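Local coordinates for RTX toxin RtxA (Vibrio vulnificus MO6-24/O, PDB 6IMP), which is a secreted virulence toxin whose alpha/beta hydrolase effector domain, crystallised here, probably acts as a lipid-cleaving hydrolase, as in related MARTX toxins, at residues P206-T211 with V233-V239; V239-L243 with L268-L272; N13-E17 with Y160-D164. The contacts are given in a common frame with arbitrary orientation. Numbering follows the deposited sequence.

Interaction 1 of 3, residues P206-T211 with V233-V239; sequences PMPSMT and VNGQFSV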
ATOM      1  N   PRO A 206      -2.063  -5.927   7.298  1.00 57.58           N
ATOM      2  CA  PRO A 206      -2.550  -6.273   5.980  1.00 64.65           C
ATOM      3  C   PRO A 206      -4.029  -6.585   5.898  1.00 67.54           C
ATOM      4  O   PRO A 206      -4.652  -6.981   6.887  1.00 61.90           O
ATOM      5  CB  PRO A 206      -1.782  -7.554   5.669  1.00 60.13           C
ATOM      6  CG  PRO A 206      -1.608  -8.167   6.997  1.00 55.23           C
ATOM      7  CD  PRO A 206      -1.192  -6.991   7.812  1.00 60.75           C
ATOM      8  N   MET A 207      -4.540  -6.483   4.674  1.00 75.06           N
ATOM      9  CA  MET A 207      -5.779  -7.136   4.261  1.00 71.00           C
ATOM     10  C   MET A 207      -5.349  -8.488   3.741  1.00 70.94           C
ATOM     11  O   MET A 207      -4.625  -8.550   2.755  1.00 70.14           O
ATOM     12  CB  MET A 207      -6.408  -6.341   3.122  1.00 69.96           C
ATOM     13  CG  MET A 207      -7.398  -7.115   2.279  1.00 62.89           C
ATOM     14  SD  MET A 207      -7.948  -6.146   0.872  1.00 68.61           S
ATOM     15  CE  MET A 207      -8.949  -4.895   1.668  1.00 62.77           C
ATOM     16  N   PRO A 208      -5.755  -9.583   4.407  1.00 72.30           N
ATOM     17  CA  PRO A 208      -5.212 -10.847   3.931  1.00 68.81           C
ATOM     18  C   PRO A 208      -5.887 -11.292   2.673  1.00 68.36           C
ATOM     19  O   PRO A 208      -5.316 -12.042   1.894  1.00 70.47           O
ATOM     20  CB  PRO A 208      -5.561 -11.804   5.051  1.00 75.73           C
ATOM     21  CG  PRO A 208      -6.875 -11.296   5.539  1.00 80.90           C
ATOM     22  CD  PRO A 208      -6.726  -9.793   5.504  1.00 77.35           C
ATOM     23  N   SER A 209      -7.118 -10.832   2.511  1.00 79.31           N
ATOM     24  CA  SER A 209      -7.944 -11.094   1.355  1.00 77.90           C
ATOM     25  C   SER A 209      -9.077 -10.087   1.480  1.00 66.35           C
ATOM     26  O   SER A 209      -9.441  -9.685   2.578  1.00 76.72           O
ATOM     27  CB  SER A 209      -8.471 -12.540   1.371  1.00 76.10           C
ATOM     28  OG  SER A 209      -9.642 -12.668   2.165  1.00 79.16           O
ATOM     29  N   MET A 210      -9.630  -9.670   0.370  1.00 62.89           N
ATOM     30  CA  MET A 210     -10.761  -8.767   0.421  1.00 65.32           C
ATOM     31  C   MET A 210     -11.984  -9.394   1.083  1.00 72.64           C
ATOM     32  O   MET A 210     -12.757  -8.705   1.747  1.00 69.73           O
ATOM     33  CB  MET A 210     -11.111  -8.335  -0.981  1.00 62.92           C
ATOM     34  CG  MET A 210     -12.359  -7.484  -1.060  1.00 64.88           C
ATOM     35  SD  MET A 210     -12.054  -5.866  -0.374  1.00 63.26           S
ATOM     36  CE  MET A 210     -11.012  -5.193  -1.661  1.00 63.59           C
ATOM     37  N   THR A 211     -12.168 -10.695   0.883  1.00 84.47           N
ATOM     38  CA  THR A 211     -13.355 -11.391   1.397  1.00 90.64           C
ATOM     39  C   THR A 211     -13.315 -11.337   2.930  1.00 86.19           C
ATOM     40  O   THR A 211     -14.274 -10.917   3.591  1.00 72.62           O
ATOM     41  CB  THR A 211     -13.409 -12.859   0.906  1.00 93.15           C
ATOM     42  OG1 THR A 211     -12.389 -13.633   1.551  1.00100.56           O
ATOM     43  CG2 THR A 211     -13.203 -12.939  -0.610  1.00 91.73           C
ATOM     44  N   VAL A 233     -16.020 -12.570  -4.543  1.00 84.51           N
ATOM     45  CA  VAL A 233     -14.812 -11.773  -4.671  1.00 81.30           C
ATOM     46  C   VAL A 233     -13.573 -12.506  -4.110  1.00 78.32           C
ATOM     47  O   VAL A 233     -12.484 -11.926  -4.006  1.00 68.35           O
ATOM     48  CB  VAL A 233     -15.058 -10.375  -4.034  1.00 79.07           C
ATOM     49  CG1 VAL A 233     -14.843 -10.364  -2.527  1.00 73.10           C
ATOM     50  CG2 VAL A 233     -14.240  -9.313  -4.727  1.00 78.19           C
ATOM     51  N   ASN A 234     -13.747 -13.796  -3.808  1.00 75.86           N
ATOM     52  CA  ASN A 234     -12.638 -14.724  -3.534  1.00 79.01           C
ATOM     53  C   ASN A 234     -11.500 -14.579  -4.541  1.00 73.65           C
ATOM     54  O   ASN A 234     -11.737 -14.374  -5.725  1.00 73.69           O
ATOM     55  CB  ASN A 234     -13.147 -16.178  -3.567  1.00 87.60           C
ATOM     56  CG  ASN A 234     -13.481 -16.721  -2.183  1.00 91.65           C
ATOM     57  OD1 ASN A 234     -14.360 -16.201  -1.489  1.00 89.45           O
ATOM     58  ND2 ASN A 234     -12.793 -17.792  -1.784  1.00 85.23           N
ATOM     59  N   GLY A 235     -10.264 -14.690  -4.058  1.00 74.21           N
ATOM     60  CA  GLY A 235      -9.070 -14.592  -4.918  1.00 80.48           C
ATOM     61  C   GLY A 235      -8.619 -13.174  -5.257  1.00 81.22           C
ATOM     62  O   GLY A 235      -7.629 -12.985  -5.971  1.00 89.56           O
ATOM     63  N   GLN A 236      -9.351 -12.178  -4.763  1.00 79.59           N
ATOM     64  CA  GLN A 236      -8.970 -10.784  -4.937  1.00 79.55           C
ATOM     65  C   GLN A 236      -8.189 -10.263  -3.725  1.00 81.34           C
ATOM     66  O   GLN A 236      -8.637 -10.374  -2.566  1.00 69.07           O
ATOM     67  CB  GLN A 236     -10.203  -9.917  -5.188  1.00 78.55           C
ATOM     68  CG  GLN A 236     -11.019 -10.371  -6.387  1.00 86.45           C
ATOM     69  CD  GLN A 236     -11.695  -9.230  -7.133  1.00 89.27           C
ATOM     70  OE1 GLN A 236     -12.884  -9.302  -7.432  1.00 95.54           O
ATOM     71  NE2 GLN A 236     -10.927  -8.193  -7.481  1.00 82.79           N
ATOM     72  N   PHE A 237      -7.014  -9.698  -4.005  1.00 78.37           N
ATOM     73  CA  PHE A 237      -6.132  -9.155  -2.971  1.00 75.50           C
ATOM     74  C   PHE A 237      -5.818 -10.188  -1.880  1.00 75.90           C
ATOM     75  O   PHE A 237      -5.779  -9.849  -0.694  1.00 74.46           O
ATOM     76  CB  PHE A 237      -6.749  -7.910  -2.315  1.00 75.76           C
ATOM     77  CG  PHE A 237      -7.107  -6.807  -3.272  1.00 65.26           C
ATOM     78  CD1 PHE A 237      -6.131  -5.947  -3.762  1.00 65.37           C
ATOM     79  CD2 PHE A 237      -8.430  -6.568  -3.606  1.00 62.63           C
ATOM     80  CE1 PHE A 237      -6.465  -4.906  -4.613  1.00 62.95           C
ATOM     81  CE2 PHE A 237      -8.775  -5.525  -4.452  1.00 63.95           C
ATOM     82  CZ  PHE A 237      -7.792  -4.684  -4.948  1.00 63.33           C
ATOM     83  N   SER A 238      -5.601 -11.442  -2.280  1.00 77.40           N
ATOM     84  CA  SER A 238      -5.113 -12.461  -1.349  1.00 78.71           C
ATOM     85  C   SER A 238      -3.593 -12.338  -1.208  1.00 79.85           C
ATOM     86  O   SER A 238      -2.866 -12.418  -2.203  1.00 62.76           O
ATOM     87  CB  SER A 238      -5.491 -13.865  -1.825  1.00 86.08           C
ATOM     88  OG  SER A 238      -4.752 -14.860  -1.128  1.00 95.79           O
ATOM     89  N   VAL A 239      -3.126 -12.124   0.026  1.00 80.67           N
ATOM     90  CA  VAL A 239      -1.680 -12.017   0.313  1.00 83.97           C
ATOM     91  C   VAL A 239      -0.960 -13.308  -0.079  1.00 83.50           C
ATOM     92  O   VAL A 239       0.076 -13.279  -0.743  1.00 70.80           O
ATOM     93  CB  VAL A 239      -1.413 -11.750   1.817  1.00 83.51           C
ATOM     94  CG1 VAL A 239       0.076 -11.831   2.133  1.00 81.36           C
ATOM     95  CG2 VAL A 239      -1.959 -10.395   2.229  1.00 79.82           C
TER
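In this alpha/beta hydrolase fold, the segment after strand 200-204 runs antiparallel alongside the loop joining helices 224-232 and 239-243, beside the presumed nucleophile elbow around Ser178, whose backbone bonds to that of Met207. Two backbone hydrogen bonds pin the pair: Val239 N to Pro208 O (2.9 Å) and Met210 N to Gln236 O (3.2 Å). Between them, CA-H...O contacts join Ser238 CA to Pro208 O (3.3 Å) and Ser209 CA to Phe237 O (3.2 Å). The Phe237 side chain packs against two methionines: Met207 SD lies 5.0 Å from the ring centroid, an oblique Met-aromatic contact, and Met210 CE is 3.5 Å from Phe237 CD2. A type II turn, Val233 to Gln236, brings Val233 CG1 within 3.6 Å of Thr211 CG2. Ser209 and Ser238 are both helix N-caps, and Glu147 binds Gln236 NE2 and Phe237 N. The amide after each N-cap thus donates to a carbonyl across the contact, a reciprocal pairing independent of side-chain identity; methionine, valine and phenylalanine packing comes second.

Interaction 2 of 3, residues V239-L243 with L268-L272; sequences VEKNL and LRAKL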
ATOM      1  N   VAL A 239      -3.126 -12.124   0.026  1.00 80.67           N
ATOM      2  CA  VAL A 239      -1.680 -12.017   0.313  1.00 83.97           C
ATOM      3  C   VAL A 239      -0.960 -13.308  -0.079  1.00 83.50           C
ATOM      4  O   VAL A 239       0.076 -13.279  -0.743  1.00 70.80           O
ATOM      5  CB  VAL A 239      -1.413 -11.750   1.817  1.00 83.51           C
ATOM      6  CG1 VAL A 239       0.076 -11.831   2.133  1.00 81.36           C
ATOM      7  CG2 VAL A 239      -1.959 -10.395   2.229  1.00 79.82           C
ATOM      8  N   GLU A 240      -1.517 -14.422   0.396  1.00 89.22           N
ATOM      9  CA  GLU A 240      -1.078 -15.784   0.054  1.00 94.09           C
ATOM     10  C   GLU A 240      -0.898 -15.969  -1.459  1.00 94.24           C
ATOM     11  O   GLU A 240       0.208 -16.285  -1.933  1.00 84.91           O
ATOM     12  CB  GLU A 240      -2.112 -16.794   0.582  1.00 97.35           C
ATOM     13  CG  GLU A 240      -1.534 -18.076   1.170  1.00101.76           C
ATOM     14  CD  GLU A 240      -2.579 -18.895   1.919  1.00104.50           C
ATOM     15  OE1 GLU A 240      -3.499 -18.291   2.523  1.00105.73           O
ATOM     16  OE2 GLU A 240      -2.479 -20.142   1.909  1.00 99.91           O
ATOM     17  N   LYS A 241      -1.983 -15.735  -2.200  1.00 85.64           N
ATOM     18  CA  LYS A 241      -2.008 -15.895  -3.659  1.00 87.52           C
ATOM     19  C   LYS A 241      -0.987 -14.980  -4.343  1.00 89.93           C
ATOM     20  O   LYS A 241      -0.217 -15.424  -5.199  1.00 94.26           O
ATOM     21  CB  LYS A 241      -3.416 -15.610  -4.191  1.00 91.82           C
ATOM     22  CG  LYS A 241      -3.601 -15.780  -5.698  1.00 99.20           C
ATOM     23  CD  LYS A 241      -5.082 -15.937  -6.049  1.00105.43           C
ATOM     24  CE  LYS A 241      -5.450 -15.298  -7.378  1.00107.75           C
ATOM     25  NZ  LYS A 241      -4.746 -15.935  -8.525  1.00109.29           N
ATOM     26  N   ASN A 242      -0.966 -13.714  -3.932  1.00 82.77           N
ATOM     27  CA  ASN A 242      -0.035 -12.735  -4.486  1.00 78.41           C
ATOM     28  C   ASN A 242       1.441 -13.000  -4.086  1.00 86.52           C
ATOM     29  O   ASN A 242       2.357 -12.389  -4.647  1.00 88.77           O
ATOM     30  CB  ASN A 242      -0.422 -11.319  -4.038  1.00 75.13           C
ATOM     31  CG  ASN A 242      -1.764 -10.859  -4.584  1.00 74.01           C
ATOM     32  OD1 ASN A 242      -2.707 -11.643  -4.747  1.00 76.32           O
ATOM     33  ND2 ASN A 242      -1.872  -9.560  -4.813  1.00 73.15           N
ATOM     34  N   LEU A 243       1.669 -13.865  -3.096  1.00 83.24           N
ATOM     35  CA  LEU A 243       3.040 -14.149  -2.616  1.00 80.87           C
ATOM     36  C   LEU A 243       3.692 -15.333  -3.327  1.00 90.14           C
ATOM     37  O   LEU A 243       4.924 -15.477  -3.290  1.00 81.27           O
ATOM     38  CB  LEU A 243       3.045 -14.414  -1.106  1.00 75.79           C
ATOM     39  CG  LEU A 243       3.275 -13.229  -0.169  1.00 75.04           C
ATOM     40  CD1 LEU A 243       3.191 -13.692   1.285  1.00 78.09           C
ATOM     41  CD2 LEU A 243       4.619 -12.568  -0.438  1.00 71.95           C
ATOM     42  N   LEU A 268      -3.196 -16.123   8.701  1.00 86.19           N
ATOM     43  CA  LEU A 268      -2.298 -15.907   7.577  1.00 78.85           C
ATOM     44  C   LEU A 268      -0.864 -16.150   8.000  1.00 83.92           C
ATOM     45  O   LEU A 268      -0.155 -16.931   7.373  1.00 88.65           O
ATOM     46  CB  LEU A 268      -2.454 -14.489   7.038  1.00 77.30           C
ATOM     47  CG  LEU A 268      -1.543 -14.052   5.884  1.00 81.57           C
ATOM     48  CD1 LEU A 268      -1.534 -15.065   4.750  1.00 83.98           C
ATOM     49  CD2 LEU A 268      -1.967 -12.683   5.368  1.00 80.06           C
ATOM     50  N   ARG A 269      -0.460 -15.509   9.094  1.00 91.63           N
ATOM     51  CA  ARG A 269       0.896 -15.665   9.640  1.00 97.60           C
ATOM     52  C   ARG A 269       1.277 -17.135   9.756  1.00101.88           C
ATOM     53  O   ARG A 269       2.374 -17.539   9.347  1.00 89.35           O
ATOM     54  CB  ARG A 269       1.016 -14.997  11.016  1.00100.70           C
ATOM     55  CG  ARG A 269       2.106 -15.585  11.909  1.00 99.92           C
ATOM     56  CD  ARG A 269       2.432 -14.666  13.067  1.00 99.27           C
ATOM     57  NE  ARG A 269       3.339 -13.607  12.645  1.00 97.53           N
ATOM     58  CZ  ARG A 269       3.135 -12.297  12.789  1.00 87.95           C
ATOM     59  NH1 ARG A 269       4.044 -11.458  12.334  1.00 86.06           N
ATOM     60  NH2 ARG A 269       2.049 -11.818  13.384  1.00 84.86           N
ATOM     61  N   ALA A 270       0.383 -17.918  10.350  1.00105.09           N
ATOM     62  CA  ALA A 270       0.582 -19.355  10.455  1.00110.12           C
ATOM     63  C   ALA A 270       0.827 -19.955   9.067  1.00106.79           C
ATOM     64  O   ALA A 270       1.947 -20.368   8.764  1.00109.58           O
ATOM     65  CB  ALA A 270      -0.606 -20.018  11.142  1.00118.75           C
ATOM     66  N   LYS A 271      -0.181 -19.905   8.198  1.00 95.57           N
ATOM     67  CA  LYS A 271      -0.049 -20.437   6.826  1.00 90.66           C
ATOM     68  C   LYS A 271       1.297 -20.083   6.166  1.00 81.15           C
ATOM     69  O   LYS A 271       1.824 -20.857   5.370  1.00 81.24           O
ATOM     70  CB  LYS A 271      -1.192 -19.945   5.927  1.00 87.23           C
ATOM     71  CG  LYS A 271      -2.578 -20.363   6.384  1.00 96.52           C
ATOM     72  CD  LYS A 271      -3.535 -20.566   5.215  1.00109.09           C
ATOM     73  CE  LYS A 271      -4.846 -21.196   5.673  1.00116.77           C
ATOM     74  NZ  LYS A 271      -6.031 -20.633   4.966  1.00125.08           N
ATOM     75  N   LEU A 272       1.833 -18.911   6.484  1.00 74.29           N
ATOM     76  CA  LEU A 272       3.020 -18.414   5.796  1.00 88.12           C
ATOM     77  C   LEU A 272       4.319 -19.033   6.362  1.00 98.86           C
ATOM     78  O   LEU A 272       5.203 -19.436   5.599  1.00 88.49           O
ATOM     79  CB  LEU A 272       3.065 -16.869   5.809  1.00 79.83           C
ATOM     80  CG  LEU A 272       2.009 -16.072   5.008  1.00 76.22           C
ATOM     81  CD1 LEU A 272       2.470 -14.642   4.778  1.00 71.60           C
ATOM     82  CD2 LEU A 272       1.680 -16.697   3.659  1.00 82.20           C
TER
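Two helices from the C-terminal part of the chain pack here in the alpha/beta hydrolase fold, the short, weakly bonded 239-243 and the longer 260-274. Their local axes run at 30° and approach to 11.3 Å, a separation spanned by side chains alone, with no hydrogen bond across it. Leu268 (chi1 t, chi2 p) starts sideways at CB but carries CD2 to 3.7 Å from Val239 CB. Leu272, in the m,t rotamer, likewise begins sideways, and its CD1 meets Leu243 CD1 at 3.7 Å; Leu243 itself has an off-well chi1 of -92°. Tyr277 packs on both Leu243 and Leu272, and Pro182 and Ala185 of helix 180-192 lie against Val239 and Leu243. At the more exposed margin, Glu240 leaves the backbone with an off-well chi1 of -141° and chi2 t, so that its carboxylate reaches toward Lys271. That charged pair stops short of a salt bridge: Glu240 OE1 is 4.2 Å from Lys271 NZ, while Glu240 OE2 touches the aliphatic Lys271 CD at 3.5 Å.

Interaction 3 of 3, residues N13-E17 with Y160-D164; sequences NVAIE and YLVND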
ATOM      1  N   ASN A  13      11.894  -1.058 -19.228  1.00129.43           N
ATOM      2  CA  ASN A  13      12.150  -0.461 -17.911  1.00126.71           C
ATOM      3  C   ASN A  13      12.905   0.885 -18.067  1.00121.49           C
ATOM      4  O   ASN A  13      14.141   0.944 -18.061  1.00 93.03           O
ATOM      5  CB  ASN A  13      12.915  -1.456 -17.015  1.00136.05           C
ATOM      6  CG  ASN A  13      12.245  -2.835 -16.955  1.00135.09           C
ATOM      7  OD1 ASN A  13      11.111  -3.005 -17.411  1.00132.41           O
ATOM      8  ND2 ASN A  13      12.959  -3.828 -16.409  1.00100.06           N
ATOM      9  N   VAL A  14      12.124   1.957 -18.209  1.00123.31           N
ATOM     10  CA  VAL A  14      12.626   3.282 -18.616  1.00119.31           C
ATOM     11  C   VAL A  14      12.007   4.407 -17.756  1.00111.87           C
ATOM     12  O   VAL A  14      10.819   4.386 -17.442  1.00112.03           O
ATOM     13  CB  VAL A  14      12.352   3.548 -20.132  1.00128.79           C
ATOM     14  CG1 VAL A  14      10.908   3.220 -20.512  1.00121.47           C
ATOM     15  CG2 VAL A  14      12.703   4.985 -20.526  1.00129.86           C
ATOM     16  N   ALA A  15      12.833   5.388 -17.405  1.00106.41           N
ATOM     17  CA  ALA A  15      12.442   6.542 -16.568  1.00111.41           C
ATOM     18  C   ALA A  15      11.109   7.321 -16.831  1.00109.56           C
ATOM     19  O   ALA A  15      10.888   7.911 -17.930  1.00108.11           O
ATOM     20  CB  ALA A  15      13.475   7.650 -16.748  1.00102.77           C
ATOM     21  N   ILE A  16      10.309   7.446 -15.741  1.00 99.88           N
ATOM     22  CA  ILE A  16       8.831   7.501 -15.733  1.00 93.39           C
ATOM     23  C   ILE A  16       8.120   8.701 -15.027  1.00 88.39           C
ATOM     24  O   ILE A  16       6.887   8.685 -14.880  1.00 71.72           O
ATOM     25  CB  ILE A  16       8.286   6.167 -15.162  1.00 94.80           C
ATOM     26  CG1 ILE A  16       6.964   5.775 -15.814  1.00100.30           C
ATOM     27  CG2 ILE A  16       8.189   6.204 -13.641  1.00 96.93           C
ATOM     28  CD1 ILE A  16       6.680   4.290 -15.726  1.00107.70           C
ATOM     29  N   GLU A  17       8.864   9.744 -14.642  1.00 97.62           N
ATOM     30  CA  GLU A  17       8.241  10.995 -14.132  1.00105.63           C
ATOM     31  C   GLU A  17       7.640  11.791 -15.302  1.00104.20           C
ATOM     32  O   GLU A  17       7.951  11.526 -16.464  1.00 99.60           O
ATOM     33  CB  GLU A  17       9.248  11.857 -13.328  1.00116.59           C
ATOM     34  CG  GLU A  17       8.613  12.982 -12.494  1.00127.81           C
ATOM     35  CD  GLU A  17       9.464  13.431 -11.307  1.00137.48           C
ATOM     36  OE1 GLU A  17      10.597  13.915 -11.528  1.00140.22           O
ATOM     37  OE2 GLU A  17       8.984  13.342 -10.152  1.00128.81           O
ATOM     38  N   TYR A 160       9.765   4.041 -10.887  1.00 76.77           N
ATOM     39  CA  TYR A 160      10.178   5.430 -10.592  1.00 81.48           C
ATOM     40  C   TYR A 160      11.362   5.516  -9.619  1.00 86.37           C
ATOM     41  O   TYR A 160      12.232   6.383  -9.759  1.00 84.05           O
ATOM     42  CB  TYR A 160       9.006   6.254 -10.047  1.00 76.92           C
ATOM     43  CG  TYR A 160       9.426   7.600  -9.514  1.00 72.21           C
ATOM     44  CD1 TYR A 160       9.924   8.573 -10.366  1.00 76.13           C
ATOM     45  CD2 TYR A 160       9.359   7.888  -8.158  1.00 71.48           C
ATOM     46  CE1 TYR A 160      10.338   9.812  -9.892  1.00 76.32           C
ATOM     47  CE2 TYR A 160       9.752   9.128  -7.670  1.00 84.36           C
ATOM     48  CZ  TYR A 160      10.246  10.090  -8.543  1.00 83.69           C
ATOM     49  OH  TYR A 160      10.638  11.326  -8.070  1.00 85.73           O
ATOM     50  N   LEU A 161      11.383   4.628  -8.629  1.00 92.66           N
ATOM     51  CA  LEU A 161      12.485   4.578  -7.676  1.00 92.90           C
ATOM     52  C   LEU A 161      13.739   4.097  -8.369  1.00 96.32           C
ATOM     53  O   LEU A 161      14.739   4.814  -8.417  1.00 91.20           O
ATOM     54  CB  LEU A 161      12.153   3.657  -6.501  1.00 89.09           C
ATOM     55  CG  LEU A 161      10.965   4.079  -5.637  1.00 81.82           C
ATOM     56  CD1 LEU A 161      10.789   3.071  -4.516  1.00 82.05           C
ATOM     57  CD2 LEU A 161      11.141   5.485  -5.072  1.00 76.90           C
ATOM     58  N   VAL A 162      13.641   2.909  -8.967  1.00 98.60           N
ATOM     59  CA  VAL A 162      14.769   2.258  -9.648  1.00105.95           C
ATOM     60  C   VAL A 162      15.363   3.157 -10.748  1.00115.20           C
ATOM     61  O   VAL A 162      16.592   3.228 -10.904  1.00109.69           O
ATOM     62  CB  VAL A 162      14.349   0.909 -10.296  1.00101.73           C
ATOM     63  CG1 VAL A 162      15.526   0.257 -11.019  1.00 97.05           C
ATOM     64  CG2 VAL A 162      13.791  -0.054  -9.254  1.00105.93           C
ATOM     65  N   ASN A 163      14.483   3.856 -11.480  1.00109.95           N
ATOM     66  CA  ASN A 163      14.801   4.378 -12.825  1.00102.16           C
ATOM     67  C   ASN A 163      14.963   5.888 -12.933  1.00106.79           C
ATOM     68  O   ASN A 163      15.794   6.360 -13.715  1.00139.02           O
ATOM     69  CB  ASN A 163      13.717   4.003 -13.836  1.00 94.22           C
ATOM     70  CG  ASN A 163      13.581   2.509 -14.038  1.00 90.63           C
ATOM     71  OD1 ASN A 163      14.225   1.716 -13.359  1.00 98.39           O
ATOM     72  ND2 ASN A 163      12.731   2.115 -14.986  1.00 77.40           N
ATOM     73  N   ASP A 164      14.093   6.643 -12.274  1.00100.28           N
ATOM     74  CA  ASP A 164      14.279   8.096 -12.221  1.00105.63           C
ATOM     75  C   ASP A 164      15.313   8.475 -11.164  1.00111.37           C
ATOM     76  O   ASP A 164      15.884   9.560 -11.229  1.00128.53           O
ATOM     77  CB  ASP A 164      12.954   8.837 -11.982  1.00109.51           C
ATOM     78  CG  ASP A 164      12.092   8.906 -13.227  1.00108.82           C
ATOM     79  OD1 ASP A 164      12.525   8.413 -14.272  1.00126.54           O
ATOM     80  OD2 ASP A 164      10.972   9.447 -13.172  1.00103.06           O
TER
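An irregular N-terminal segment, 13-17, lies over residues 160-164 of helix 147-164 at the surface of the alpha/beta hydrolase fold, next to strand 67-73 at the edge of the sheet. Asp164 is the main polar partner. Its carboxylate faces two successive backbone amides: Ile16 N donates to Asp164 OD1 at 2.8 Å, and Glu17 N to Asp164 OD2 at 2.6 Å, the second bond weak, with an N-H...O angle of only 123°. The placement of OD1 is less sure in the model. The Asp164 amide N is satisfied within its helix by Tyr160 O (3.1 Å). Asn163 forms no hydrogen bond to 13-17: its ND2 lies 3.3 Å from Val14 N, and both are donors. Ile16 also shares a backbone hydrogen bond with Lys73, tying the segment to strand 67-73. Beside the polar contacts, Ile16 CG2 packs against Tyr160 CB at 3.7 Å, near the plane of the ring. The Tyr160 hydroxyl bonds to Lys165 NZ, while Glu17 OE2 sits 3.3 Å from Tyr160 OH. One carboxylate thus serves two successive amides, one bond weak and the other on a less surely placed oxygen, and the N-terminal segment is fastened to the helix through its backbone, with the Ile16-Tyr160 apolar contact beside it.

Along the chain, segment 13-17 comes first, and its partner 160-164 precedes both other contacts, which follow in series. Interactions 1 and 2 are neighbours, with centres 10 Å apart: Val239 belongs to both, and Pro208 CB of interaction 1 touches Leu268 CD2 of interaction 2 at 3.7 Å. Interaction 3 lies some 29 Å from interaction 1 and 30 Å from interaction 2 (centre to centre), and on the opposite side of the chain's centre from interaction 1. The central sheet runs between: interaction 3 ties the N-terminal segment to its 67-73 edge, whereas interactions 1 and 2 form one continuous packed region toward strand 252-256, with interaction 1 near the presumed nucleophile elbow.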